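Local coordinates for long form salivary protein D7L1 (Aedes aegypti, PDB 3DXL) that binds and sequesters biogenic amines and leukotrienes of the vertebrate host, so modulating the mosquito's blood feeding, at residues C53-R57 with T58-D62; K249-E253 with S254-D258. One frame throughout, in Å; residues are numbered along the deposited sequence. Where two conformers were deposited one is given.

Contact 1: residues C53-R57 with T58-D62; sequences CVLVR and TGLYD
Thr58 N closes the last full turn of helix 45-58 on Val54 O (3.0 Å), after which Gly59 leaves helical geometry with positive phi (90°) and turns the chain back, so that Tyr61 N meets Leu55 O at 3.0 Å. That bond is nearly straight at the hydrogen, 176°, yet the donor stands well above the carbonyl plane. Gly59 N adds only weak bonds to Leu55 O and Val56 O. Thr58 OG1, at chi1 56°, is folded back over the helix end, 2.9 Å from Val54 O, with Leu55 O also near; a glycerol, probably from the crystallisation liquor, hydrogen-bonds to it. The Leu55 and Leu60 side chains cross at an angle, Leu55 CD2 3.8 Å from Leu60 CB, and Leu55 CB abuts Tyr61 CB. Val56 and Tyr61 run side by side, with Val56 CG2 at the ring edge, 3.9 Å from Tyr61 CD2. The phenol hydroxyl goes on to Thr102 O. A water donates to Val56 O (2.7 Å) and Tyr61 O. Leu55 and Tyr61 pack on helix 106-119 and Leu60 on helix 71-79. Val54 O takes Thr58 N, Leu55 O Tyr61 N and Val56 O the water, probably easing the loss of amide partners at the helix end.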
loop_
_atom_site.group_PDB
_atom_site.type_symbol
_atom_site.label_atom_id
_atom_site.label_comp_id
_atom_site.label_asym_id
_atom_site.label_seq_id
_atom_site.Cartn_x
_atom_site.Cartn_y
_atom_site.Cartn_z
ATOM N N CYS A 53 -6.215 12.620 -1.683
ATOM C CA CYS A 53 -5.688 11.265 -1.886
ATOM C C CYS A 53 -5.895 10.385 -0.656
ATOM O O CYS A 53 -6.377 9.255 -0.761
ATOM C CB CYS A 53 -4.201 11.339 -2.246
ATOM S SG CYS A 53 -3.349 9.759 -2.519
ATOM N N VAL A 54 -5.531 10.906 0.511
ATOM C CA VAL A 54 -5.667 10.144 1.740
ATOM C C VAL A 54 -7.140 9.856 2.037
ATOM O O VAL A 54 -7.512 8.743 2.405
ATOM C CB VAL A 54 -5.006 10.878 2.931
ATOM C CG1 VAL A 54 -5.299 10.175 4.253
ATOM C CG2 VAL A 54 -3.504 11.012 2.726
ATOM N N LEU A 55 -7.982 10.869 1.864
ATOM C CA LEU A 55 -9.412 10.710 2.119
ATOM C C LEU A 55 -10.066 9.683 1.193
ATOM O O LEU A 55 -10.946 8.929 1.609
ATOM C CB LEU A 55 -10.119 12.064 2.013
ATOM C CG LEU A 55 -9.734 13.064 3.109
ATOM C CD1 LEU A 55 -10.141 14.478 2.732
ATOM C CD2 LEU A 55 -10.314 12.676 4.474
ATOM N N VAL A 56 -9.631 9.655 -0.061
ATOM C CA VAL A 56 -10.158 8.692 -1.027
ATOM C C VAL A 56 -9.691 7.271 -0.711
ATOM O O VAL A 56 -10.493 6.340 -0.695
ATOM C CB VAL A 56 -9.815 9.103 -2.470
ATOM C CG1 VAL A 56 -10.153 7.993 -3.459
ATOM C CG2 VAL A 56 -10.571 10.378 -2.826
ATOM N N ARG A 57 -8.401 7.106 -0.429
ATOM C CA ARG A 57 -7.891 5.757 -0.142
ATOM C C ARG A 57 -8.460 5.172 1.153
ATOM O O ARG A 57 -8.640 3.963 1.273
ATOM C CB ARG A 57 -6.358 5.723 -0.141
ATOM C CG ARG A 57 -5.745 5.759 -1.536
ATOM C CD ARG A 57 -4.261 5.426 -1.485
ATOM N NE ARG A 57 -3.716 5.181 -2.820
ATOM C CZ ARG A 57 -3.555 3.981 -3.376
ATOM N NH1 ARG A 57 -3.850 2.866 -2.716
ATOM N NH2 ARG A 57 -3.056 3.892 -4.599
ATOM N N THR A 58 -8.788 6.035 2.113
ATOM C CA THR A 58 -9.357 5.550 3.374
ATOM C C THR A 58 -10.853 5.340 3.262
ATOM O O THR A 58 -11.433 4.602 4.055
ATOM C CB THR A 58 -9.100 6.495 4.552
ATOM O OG1 THR A 58 -9.601 7.801 4.238
ATOM C CG2 THR A 58 -7.621 6.553 4.865
ATOM N N GLY A 59 -11.474 5.967 2.268
ATOM C CA GLY A 59 -12.921 5.866 2.083
ATOM C C GLY A 59 -13.711 6.939 2.813
ATOM O O GLY A 59 -14.942 6.900 2.823
ATOM N N LEU A 60 -13.015 7.910 3.406
ATOM C CA LEU A 60 -13.682 9.033 4.067
ATOM C C LEU A 60 -14.341 9.960 3.066
ATOM O O LEU A 60 -15.347 10.601 3.381
ATOM C CB LEU A 60 -12.702 9.820 4.935
ATOM C CG LEU A 60 -12.354 9.206 6.280
ATOM C CD1 LEU A 60 -11.105 9.832 6.828
ATOM C CD2 LEU A 60 -13.513 9.366 7.262
ATOM N N TYR A 61 -13.746 10.070 1.881
ATOM C CA TYR A 61 -14.389 10.748 0.764
ATOM C C TYR A 61 -14.648 9.736 -0.331
ATOM O O TYR A 61 -13.737 9.032 -0.781
ATOM C CB TYR A 61 -13.598 11.961 0.236
ATOM C CG TYR A 61 -14.296 12.643 -0.927
ATOM C CD1 TYR A 61 -15.426 13.447 -0.714
ATOM C CD2 TYR A 61 -13.863 12.449 -2.241
ATOM C CE1 TYR A 61 -16.083 14.046 -1.773
ATOM C CE2 TYR A 61 -14.518 13.049 -3.309
ATOM C CZ TYR A 61 -15.624 13.844 -3.063
ATOM O OH TYR A 61 -16.256 14.422 -4.133
ATOM N N ASP A 62 -15.908 9.665 -0.739
ATOM C CA ASP A 62 -16.354 8.765 -1.782
ATOM C C ASP A 62 -16.524 9.578 -3.066
ATOM O O ASP A 62 -17.486 10.339 -3.190
ATOM C CB ASP A 62 -17.664 8.104 -1.345
ATOM C CG ASP A 62 -18.190 7.099 -2.350
ATOM O OD1 ASP A 62 -17.824 7.180 -3.543
ATOM O OD2 ASP A 62 -18.997 6.247 -1.935
HETATM O O HOH W 1 -13.094 6.420 -1.430
#

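Contact 2: residues K249-E253 with S254-D258; sequences KCLVE and SSVKD
Ser254 holds OG between its own backbone N and carbonyl carbon (chi1 78°), which turns the hydroxyl back onto Leu251 O; Lys257 starts the same way, chi1 65°, then bends at chi3 and chi4 so that its amine curls over the turn. Ser254 OG donates to Leu251 O at 2.8 Å, while Ser254 N lies 3.2 Å from Leu251 O, on the same face and high above the carbonyl plane. Ser254 OG also accepts from Val256 N at 3.1 Å, forming an ST turn, and one serine side chain thereby ties the end of one helix to the residue at the N-cap position of the next. Lys257 N and NZ grip Ser254 O from opposite faces, the first closing a type I turn, the second at 2.9 Å. On its way the lysine chain drapes over Val252 O, with Lys257 CB just 3.1 Å off, and a water links NZ to Glu253 O. Glu253 itself reaches back one turn to a salt bridge with Lys249, using the syn lone pair of OE2 (2.7 Å to Lys249 NZ). Leu251 CD2 also meets Val256 CG2 at 4.2 Å. The arrangement joins helix 243-253 to helix 257-271 through a short, tightly bonded corner: Leu251 and Val256 also rest on helix 223-234, the Cys250-Cys232 disulfide fastens helix 243-253 to helix 223-234, and Val252 packs on Phe260.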
loop_
_atom_site.group_PDB
_atom_site.type_symbol
_atom_site.label_atom_id
_atom_site.label_comp_id
_atom_site.label_asym_id
_atom_site.label_seq_id
_atom_site.Cartn_x
_atom_site.Cartn_y
_atom_site.Cartn_z
ATOM N N LYS A 249 2.002 -16.124 -12.174
ATOM C CA LYS A 249 2.444 -17.151 -13.117
ATOM C C LYS A 249 2.332 -16.650 -14.557
ATOM O O LYS A 249 3.261 -16.800 -15.354
ATOM C CB LYS A 249 1.593 -18.395 -12.926
ATOM C CG LYS A 249 1.849 -19.498 -13.948
ATOM C CD LYS A 249 1.070 -20.744 -13.601
ATOM C CE LYS A 249 1.149 -21.807 -14.702
ATOM N NZ LYS A 249 2.506 -22.430 -14.852
ATOM N N CYS A 250 1.192 -16.048 -14.884
ATOM C CA CYS A 250 0.949 -15.549 -16.224
ATOM C C CYS A 250 2.009 -14.531 -16.633
ATOM O O CYS A 250 2.592 -14.633 -17.707
ATOM C CB CYS A 250 -0.451 -14.949 -16.320
ATOM S SG CYS A 250 -1.063 -14.709 -17.995
ATOM N N LEU A 251 2.281 -13.562 -15.761
ATOM C CA LEU A 251 3.277 -12.542 -16.049
ATOM C C LEU A 251 4.676 -13.137 -16.214
ATOM O O LEU A 251 5.395 -12.789 -17.154
ATOM C CB LEU A 251 3.271 -11.456 -14.971
ATOM C CG LEU A 251 2.090 -10.482 -15.074
ATOM C CD1 LEU A 251 1.853 -9.787 -13.746
ATOM C CD2 LEU A 251 2.341 -9.477 -16.175
ATOM N N VAL A 252 5.046 -14.031 -15.297
ATOM C CA VAL A 252 6.371 -14.658 -15.298
ATOM C C VAL A 252 6.631 -15.493 -16.560
ATOM O O VAL A 252 7.775 -15.630 -16.998
ATOM C CB VAL A 252 6.588 -15.500 -13.996
ATOM C CG1 VAL A 252 7.819 -16.418 -14.102
ATOM C CG2 VAL A 252 6.716 -14.574 -12.798
ATOM N N GLU A 253 5.564 -16.031 -17.142
ATOM C CA GLU A 253 5.664 -16.889 -18.320
ATOM C C GLU A 253 5.354 -16.163 -19.627
ATOM O O GLU A 253 5.424 -16.766 -20.700
ATOM C CB GLU A 253 4.760 -18.102 -18.116
ATOM C CG GLU A 253 5.239 -18.976 -16.943
ATOM C CD GLU A 253 4.287 -20.098 -16.543
ATOM O OE1 GLU A 253 3.249 -20.300 -17.209
ATOM O OE2 GLU A 253 4.582 -20.782 -15.538
ATOM N N SER A 254 5.058 -14.864 -19.541
ATOM C CA SER A 254 4.588 -14.071 -20.689
ATOM C C SER A 254 5.710 -13.418 -21.499
ATOM O O SER A 254 6.869 -13.444 -21.117
ATOM C CB SER A 254 3.653 -12.965 -20.197
ATOM O OG SER A 254 4.414 -11.900 -19.656
ATOM N N SER A 255 5.332 -12.784 -22.611
ATOM C CA SER A 255 6.271 -12.032 -23.439
ATOM C C SER A 255 6.808 -10.753 -22.780
ATOM O O SER A 255 7.695 -10.110 -23.331
ATOM C CB SER A 255 5.618 -11.672 -24.774
ATOM O OG SER A 255 4.479 -10.855 -24.554
ATOM N N VAL A 256 6.285 -10.383 -21.607
ATOM C CA VAL A 256 6.845 -9.241 -20.871
ATOM C C VAL A 256 7.601 -9.710 -19.626
ATOM O O VAL A 256 7.881 -8.910 -18.737
ATOM C CB VAL A 256 5.784 -8.134 -20.528
ATOM C CG1 VAL A 256 5.159 -7.584 -21.795
ATOM C CG2 VAL A 256 4.706 -8.654 -19.572
ATOM N N LYS A 257 7.956 -10.996 -19.570
ATOM C CA LYS A 257 8.537 -11.552 -18.350
ATOM C C LYS A 257 9.786 -10.831 -17.869
ATOM O O LYS A 257 9.954 -10.636 -16.664
ATOM C CB LYS A 257 8.788 -13.058 -18.486
ATOM C CG LYS A 257 9.821 -13.475 -19.532
ATOM C CD LYS A 257 10.039 -14.992 -19.562
ATOM C CE LYS A 257 8.909 -15.746 -20.235
ATOM N NZ LYS A 257 8.877 -15.490 -21.698
ATOM N N ASP A 258 10.671 -10.436 -18.784
ATOM C CA ASP A 258 11.899 -9.771 -18.373
ATOM C C ASP A 258 11.632 -8.398 -17.767
ATOM O O ASP A 258 12.167 -8.077 -16.705
ATOM C CB ASP A 258 12.896 -9.691 -19.530
ATOM C CG ASP A 258 13.363 -11.064 -19.982
ATOM O OD1 ASP A 258 13.644 -11.914 -19.114
ATOM O OD2 ASP A 258 13.436 -11.284 -21.205
HETATM O O HOH W 2 6.559 -16.008 -23.351
#

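Contact 1 comes first along the chain, in the N-terminal PBP/GOBP region, where helix 45-58 runs out toward the antiparallel pair of strands 61-62 and 67-68. Contact 2 follows much later, at the corner between helices 243-253 and 257-271 in the C-terminal half. Their centres lie about 33 Å apart on opposite sides of the chain's centre, with nearest atoms about 17 Å apart, and they share no helix or sheet. Each includes a disulfide cysteine, Cys53 or Cys250. Lipids bind in the N-terminal pocket and amines in the C-terminal one. Val54 lies about 7 Å from leukotriene-binding Trp37 and Val252 about 9 Å from noradrenaline-binding Asp265 (side chains): near different pockets without touching those residues, consistent with that division.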